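HpcE (Thermus thermophilus, PDB 1WZO) probably catalyses the isomerisation of 2-hydroxyhepta-2,4-diene-1,7-dioate as an enzyme of the fumarylacetoacetate hydrolase family. Local coordinates at residues B[172-177]-B[227-232]; B[79-84]-B[236-241]. One frame throughout, in Å; residues are numbered along the deposited sequence.

In the fold
From the N terminus, the chain first reaches the turn-bearing loop 79-84, between strands 78-79 and 85-87; its partner, strand 237-244, comes only near the C terminus, so contact 2 closes a loop of about 150 residues. Contact 1 lies nested inside that loop: strand 170-175 pairs with strand 227-232 across about 50 intervening residues. A short connection then leads into strand 237-244, which lies beside 227-232 in the same five-stranded mixed sheet. The two contacts, with centres about 10 Å apart, meet there, where Met228 probably bonds to Asn240 and Leu230 to Leu238. Contact 2 ties the 79-84 loop to strand 237-244, and contact 1 joins strand 227-232 to 170-175.

Contact 1 (B[172-177]-B[227-232]); sequences RAYVNG and VMRLEI
Arg172 to Val175 and Met228 to Glu231 pair as antiparallel strands inside a five-stranded mixed sheet, strand 170-175 lying between 227-232 and 178-184. Arg172 with Glu231 and Tyr174 with Arg229 are hydrogen-bonded pairs; Glu231 N to Arg172 O (2.8 Å) is nearly straight at 177°. Beyond the last pair, Asn176 turns its side chain back, and OD1 accepts from Val227 N at 2.8 Å, the donor standing above the amide carbonyl plane. The sheet belongs to the fumarylacetoacetate hydrolase-type domain, and its two faces differ sharply. Ala173, Val175, Met228 and Leu230 form the buried face against strand 94-104, with Ala173 CB 4.2 Å from Leu230 CD1. On the other face Arg229 bends at chi3 (70°) and makes a cation-pi contact with Tyr174: CZ is 4.0 Å from the ring centroid, while NH2 sits over the ring centre. Guanidinium and ring are inclined by 53°, so they are not stacked flat. Arg229 NE also forms a salt bridge with Glu231 OE2 (2.9 Å), weak as a hydrogen bond, which helps fix the guanidinium. One water joins Arg172 NH1, Tyr174 OH and Glu231 OE1; another connects Gly177 N to Val227 O.

Contact 2 (B[79-84]-B[236-241]); sequences LPHKGV and GALENP. With GOL (glycerol), chain H.
Lys82 and Glu239 form a salt bridge, NZ to OE2 at 2.7 Å, the ammonium meeting the carboxylate from above its plane. Beside it, Lys82 N donates to Glu239 O, and Glu239 N gives a nearly straight bond (177°) to His81 ND1 at 2.9 Å, with the donor N in the plane of the imidazole. These bonds fix a type II beta turn, Pro80 to Gly83, against strand 237-244 in the fumarylacetoacetate hydrolase-type domain; Gly83 N to Pro80 O closes the turn. Asn240 grips the same turn with its amide: ND2 donates to Pro80 O at 3.0 Å and to Gly83 O at 2.8 Å, both acceptors lying in the amide plane. Pro80 O therefore receives two donors, Asn240 ND2 and Gly83 N, from opposite faces of its carbonyl plane. Trp37 meets the His81 ring edge-to-face. A glycerol, probably from the crystallisation liquor, lies by His81 NE2, its O1 hydrogen-bonded there at the ring edge, while O3 and O2 engage N and O of Ala237. Further out, Leu238 CD1 packs on His81 CA and CB. At the far end Lys9 of the second subunit packs on Val84, and the side chains of Val84 and Pro241 cross at about a right angle, with Val84 CG2 4.0 Å from Pro241 CG.

Contact 1 (B[172-177]-B[227-232])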
loop_
_atom_site.group_PDB
_atom_site.type_symbol
_atom_site.label_atom_id
_atom_site.label_comp_id
_atom_site.label_asym_id
_atom_site.label_seq_id
_atom_site.Cartn_x
_atom_site.Cartn_y
_atom_site.Cartn_z
ATOM N N ARG B 172 -18.581 -22.369 17.559
ATOM C CA ARG B 172 -18.012 -23.593 18.097
ATOM C C ARG B 172 -16.495 -23.581 18.035
ATOM O O ARG B 172 -15.902 -23.010 17.118
ATOM C CB ARG B 172 -18.543 -24.805 17.333
ATOM C CG ARG B 172 -20.008 -25.071 17.598
ATOM C CD ARG B 172 -20.574 -26.102 16.644
ATOM N NE ARG B 172 -22.020 -26.221 16.818
ATOM C CZ ARG B 172 -22.833 -26.792 15.938
ATOM N NH1 ARG B 172 -22.345 -27.301 14.815
ATOM N NH2 ARG B 172 -24.139 -26.841 16.177
ATOM N N ALA B 173 -15.875 -24.215 19.022
ATOM C CA ALA B 173 -14.425 -24.307 19.079
ATOM C C ALA B 173 -14.027 -25.713 19.493
ATOM O O ALA B 173 -14.585 -26.278 20.439
ATOM C CB ALA B 173 -13.866 -23.296 20.071
ATOM N N TYR B 174 -13.066 -26.273 18.771
ATOM C CA TYR B 174 -12.566 -27.606 19.058
ATOM C C TYR B 174 -11.068 -27.534 19.322
ATOM O O TYR B 174 -10.356 -26.749 18.691
ATOM C CB TYR B 174 -12.785 -28.540 17.867
ATOM C CG TYR B 174 -14.212 -28.667 17.384
ATOM C CD1 TYR B 174 -14.828 -27.637 16.674
ATOM C CD2 TYR B 174 -14.933 -29.844 17.598
ATOM C CE1 TYR B 174 -16.130 -27.778 16.181
ATOM C CE2 TYR B 174 -16.233 -29.995 17.112
ATOM C CZ TYR B 174 -16.824 -28.961 16.404
ATOM O OH TYR B 174 -18.099 -29.118 15.909
ATOM N N VAL B 175 -10.595 -28.352 20.255
ATOM C CA VAL B 175 -9.173 -28.427 20.557
ATOM C C VAL B 175 -8.789 -29.892 20.370
ATOM O O VAL B 175 -9.281 -30.769 21.082
ATOM C CB VAL B 175 -8.849 -27.989 22.004
ATOM C CG1 VAL B 175 -7.368 -28.193 22.286
ATOM C CG2 VAL B 175 -9.206 -26.525 22.200
ATOM N N ASN B 176 -7.932 -30.150 19.387
ATOM C CA ASN B 176 -7.493 -31.507 19.085
ATOM C C ASN B 176 -8.677 -32.394 18.708
ATOM O O ASN B 176 -8.772 -33.544 19.144
ATOM C CB ASN B 176 -6.751 -32.113 20.281
ATOM C CG ASN B 176 -5.537 -31.303 20.683
ATOM O OD1 ASN B 176 -4.768 -30.855 19.830
ATOM N ND2 ASN B 176 -5.351 -31.118 21.983
ATOM N N GLY B 177 -9.582 -31.846 17.904
ATOM C CA GLY B 177 -10.739 -32.599 17.461
ATOM C C GLY B 177 -11.876 -32.729 18.457
ATOM O O GLY B 177 -12.946 -33.227 18.110
ATOM N N VAL B 227 -4.230 -28.382 18.530
ATOM C CA VAL B 227 -4.684 -27.947 17.219
ATOM C C VAL B 227 -6.056 -27.324 17.437
ATOM O O VAL B 227 -7.014 -28.009 17.802
ATOM C CB VAL B 227 -4.795 -29.129 16.228
ATOM C CG1 VAL B 227 -5.344 -28.644 14.894
ATOM C CG2 VAL B 227 -3.424 -29.763 16.027
ATOM N N MET B 228 -6.145 -26.015 17.238
ATOM C CA MET B 228 -7.402 -25.312 17.434
ATOM C C MET B 228 -8.199 -25.222 16.144
ATOM O O MET B 228 -7.665 -24.854 15.094
ATOM C CB MET B 228 -7.134 -23.901 17.968
ATOM C CG MET B 228 -6.347 -23.869 19.267
ATOM S SD MET B 228 -5.876 -22.187 19.748
ATOM C CE MET B 228 -4.732 -21.802 18.434
ATOM N N ARG B 229 -9.478 -25.582 16.222
ATOM C CA ARG B 229 -10.353 -25.502 15.064
ATOM C C ARG B 229 -11.610 -24.758 15.483
ATOM O O ARG B 229 -12.429 -25.268 16.253
ATOM C CB ARG B 229 -10.727 -26.891 14.540
ATOM C CG ARG B 229 -11.441 -26.847 13.195
ATOM C CD ARG B 229 -11.863 -28.233 12.748
ATOM N NE ARG B 229 -12.948 -28.762 13.567
ATOM C CZ ARG B 229 -13.049 -30.033 13.943
ATOM N NH1 ARG B 229 -12.123 -30.910 13.580
ATOM N NH2 ARG B 229 -14.085 -30.430 14.674
ATOM N N LEU B 230 -11.748 -23.538 14.980
ATOM C CA LEU B 230 -12.894 -22.708 15.294
ATOM C C LEU B 230 -13.868 -22.716 14.128
ATOM O O LEU B 230 -13.468 -22.650 12.965
ATOM C CB LEU B 230 -12.439 -21.275 15.598
ATOM C CG LEU B 230 -11.944 -20.999 17.023
ATOM C CD1 LEU B 230 -10.905 -22.031 17.440
ATOM C CD2 LEU B 230 -11.368 -19.586 17.087
ATOM N N GLU B 231 -15.153 -22.795 14.450
ATOM C CA GLU B 231 -16.188 -22.819 13.430
ATOM C C GLU B 231 -17.335 -21.885 13.774
ATOM O O GLU B 231 -17.699 -21.729 14.937
ATOM C CB GLU B 231 -16.726 -24.248 13.258
ATOM C CG GLU B 231 -15.742 -25.218 12.622
ATOM C CD GLU B 231 -16.277 -26.648 12.562
ATOM O OE1 GLU B 231 -17.478 -26.824 12.269
ATOM O OE2 GLU B 231 -15.496 -27.590 12.799
ATOM N N ILE B 232 -17.875 -21.238 12.751
ATOM C CA ILE B 232 -19.008 -20.348 12.918
ATOM C C ILE B 232 -19.972 -20.680 11.791
ATOM O O ILE B 232 -19.564 -20.858 10.642
ATOM C CB ILE B 232 -18.620 -18.858 12.821
ATOM C CG1 ILE B 232 -17.645 -18.494 13.948
ATOM C CG2 ILE B 232 -19.869 -17.997 12.927
ATOM C CD1 ILE B 232 -17.329 -16.998 14.032
HETATM O O HOH W 1 -19.793 -27.994 13.874
HETATM O O HOH W 2 -17.168 -30.284 12.931
HETATM O O HOH W 3 -9.343 -29.316 16.683
#

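Contact 2 (B[79-84]-B[236-241])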
loop_
_atom_site.group_PDB
_atom_site.type_symbol
_atom_site.label_atom_id
_atom_site.label_comp_id
_atom_site.label_asym_id
_atom_site.label_seq_id
_atom_site.Cartn_x
_atom_site.Cartn_y
_atom_site.Cartn_z
ATOM N N LEU B 79 -2.765 -14.032 11.404
ATOM C CA LEU B 79 -2.240 -15.323 10.996
ATOM C C LEU B 79 -3.276 -16.017 10.118
ATOM O O LEU B 79 -4.463 -15.998 10.423
ATOM C CB LEU B 79 -1.959 -16.182 12.231
ATOM C CG LEU B 79 -1.244 -17.515 11.993
ATOM C CD1 LEU B 79 0.227 -17.268 11.644
ATOM C CD2 LEU B 79 -1.354 -18.376 13.259
ATOM N N PRO B 80 -2.839 -16.645 9.019
ATOM C CA PRO B 80 -3.800 -17.322 8.149
ATOM C C PRO B 80 -4.207 -18.703 8.644
ATOM O O PRO B 80 -3.582 -19.277 9.543
ATOM C CB PRO B 80 -3.052 -17.408 6.826
ATOM C CG PRO B 80 -1.655 -17.686 7.290
ATOM C CD PRO B 80 -1.486 -16.689 8.434
ATOM N N HIS B 81 -5.266 -19.221 8.034
ATOM C CA HIS B 81 -5.773 -20.552 8.320
ATOM C C HIS B 81 -4.577 -21.483 8.114
ATOM O O HIS B 81 -3.825 -21.321 7.152
ATOM C CB HIS B 81 -6.897 -20.866 7.321
ATOM C CG HIS B 81 -7.408 -22.272 7.379
ATOM N ND1 HIS B 81 -7.844 -22.864 8.545
ATOM C CD2 HIS B 81 -7.598 -23.189 6.398
ATOM C CE1 HIS B 81 -8.280 -24.085 8.281
ATOM N NE2 HIS B 81 -8.142 -24.306 6.985
ATOM N N LYS B 82 -4.391 -22.428 9.031
ATOM C CA LYS B 82 -3.290 -23.393 8.974
ATOM C C LYS B 82 -1.953 -22.846 9.493
ATOM O O LYS B 82 -0.996 -23.602 9.661
ATOM C CB LYS B 82 -3.100 -23.922 7.547
ATOM C CG LYS B 82 -4.304 -24.673 6.984
ATOM C CD LYS B 82 -4.628 -25.903 7.813
ATOM C CE LYS B 82 -5.739 -26.722 7.167
ATOM N NZ LYS B 82 -6.102 -27.912 7.991
ATOM N N GLY B 83 -1.883 -21.540 9.734
ATOM C CA GLY B 83 -0.655 -20.954 10.252
ATOM C C GLY B 83 -0.403 -21.423 11.677
ATOM O O GLY B 83 -1.333 -21.839 12.370
ATOM N N VAL B 84 0.848 -21.350 12.125
ATOM C CA VAL B 84 1.212 -21.793 13.470
ATOM C C VAL B 84 1.206 -20.681 14.518
ATOM O O VAL B 84 1.895 -19.664 14.372
ATOM C CB VAL B 84 2.618 -22.453 13.468
ATOM C CG1 VAL B 84 3.011 -22.854 14.882
ATOM C CG2 VAL B 84 2.628 -23.668 12.549
ATOM N N GLY B 236 -17.323 -21.667 7.591
ATOM C CA GLY B 236 -16.267 -22.656 7.468
ATOM C C GLY B 236 -15.557 -22.972 8.770
ATOM O O GLY B 236 -16.124 -22.826 9.855
ATOM N N ALA B 237 -14.303 -23.402 8.664
ATOM C CA ALA B 237 -13.518 -23.752 9.838
ATOM C C ALA B 237 -12.095 -23.199 9.744
ATOM O O ALA B 237 -11.413 -23.367 8.728
ATOM C CB ALA B 237 -13.482 -25.279 10.010
ATOM N N LEU B 238 -11.669 -22.532 10.813
ATOM C CA LEU B 238 -10.338 -21.935 10.899
ATOM C C LEU B 238 -9.526 -22.814 11.836
ATOM O O LEU B 238 -9.850 -22.939 13.016
ATOM C CB LEU B 238 -10.441 -20.512 11.460
ATOM C CG LEU B 238 -9.165 -19.709 11.742
ATOM C CD1 LEU B 238 -8.411 -19.435 10.445
ATOM C CD2 LEU B 238 -9.559 -18.386 12.418
ATOM N N GLU B 239 -8.466 -23.416 11.311
ATOM C CA GLU B 239 -7.642 -24.316 12.099
ATOM C C GLU B 239 -6.182 -23.902 12.244
ATOM O O GLU B 239 -5.509 -23.590 11.256
ATOM C CB GLU B 239 -7.721 -25.715 11.496
ATOM C CG GLU B 239 -6.799 -26.727 12.136
ATOM C CD GLU B 239 -6.898 -28.078 11.467
ATOM O OE1 GLU B 239 -7.857 -28.817 11.767
ATOM O OE2 GLU B 239 -6.024 -28.389 10.632
ATOM N N ASN B 240 -5.697 -23.915 13.483
ATOM C CA ASN B 240 -4.312 -23.551 13.755
ATOM C C ASN B 240 -3.671 -24.343 14.880
ATOM O O ASN B 240 -4.233 -24.473 15.972
ATOM C CB ASN B 240 -4.181 -22.064 14.111
ATOM C CG ASN B 240 -4.763 -21.155 13.064
ATOM O OD1 ASN B 240 -5.944 -20.825 13.102
ATOM N ND2 ASN B 240 -3.938 -20.748 12.110
ATOM N N PRO B 241 -2.483 -24.899 14.619
ATOM C CA PRO B 241 -1.781 -25.662 15.645
ATOM C C PRO B 241 -0.956 -24.656 16.454
ATOM O O PRO B 241 -0.752 -23.518 16.014
ATOM C CB PRO B 241 -0.920 -26.620 14.834
ATOM C CG PRO B 241 -0.594 -25.824 13.611
ATOM C CD PRO B 241 -1.903 -25.141 13.284
HETATM C C1 GOL H . -10.408 -25.588 4.485
HETATM O O1 GOL H . -9.276 -26.321 4.925
HETATM C C2 GOL H . -11.551 -25.659 5.501
HETATM O O2 GOL H . -11.124 -25.162 6.773
HETATM C C3 GOL H . -12.742 -24.843 5.001
HETATM O O3 GOL H . -13.813 -24.879 5.927
#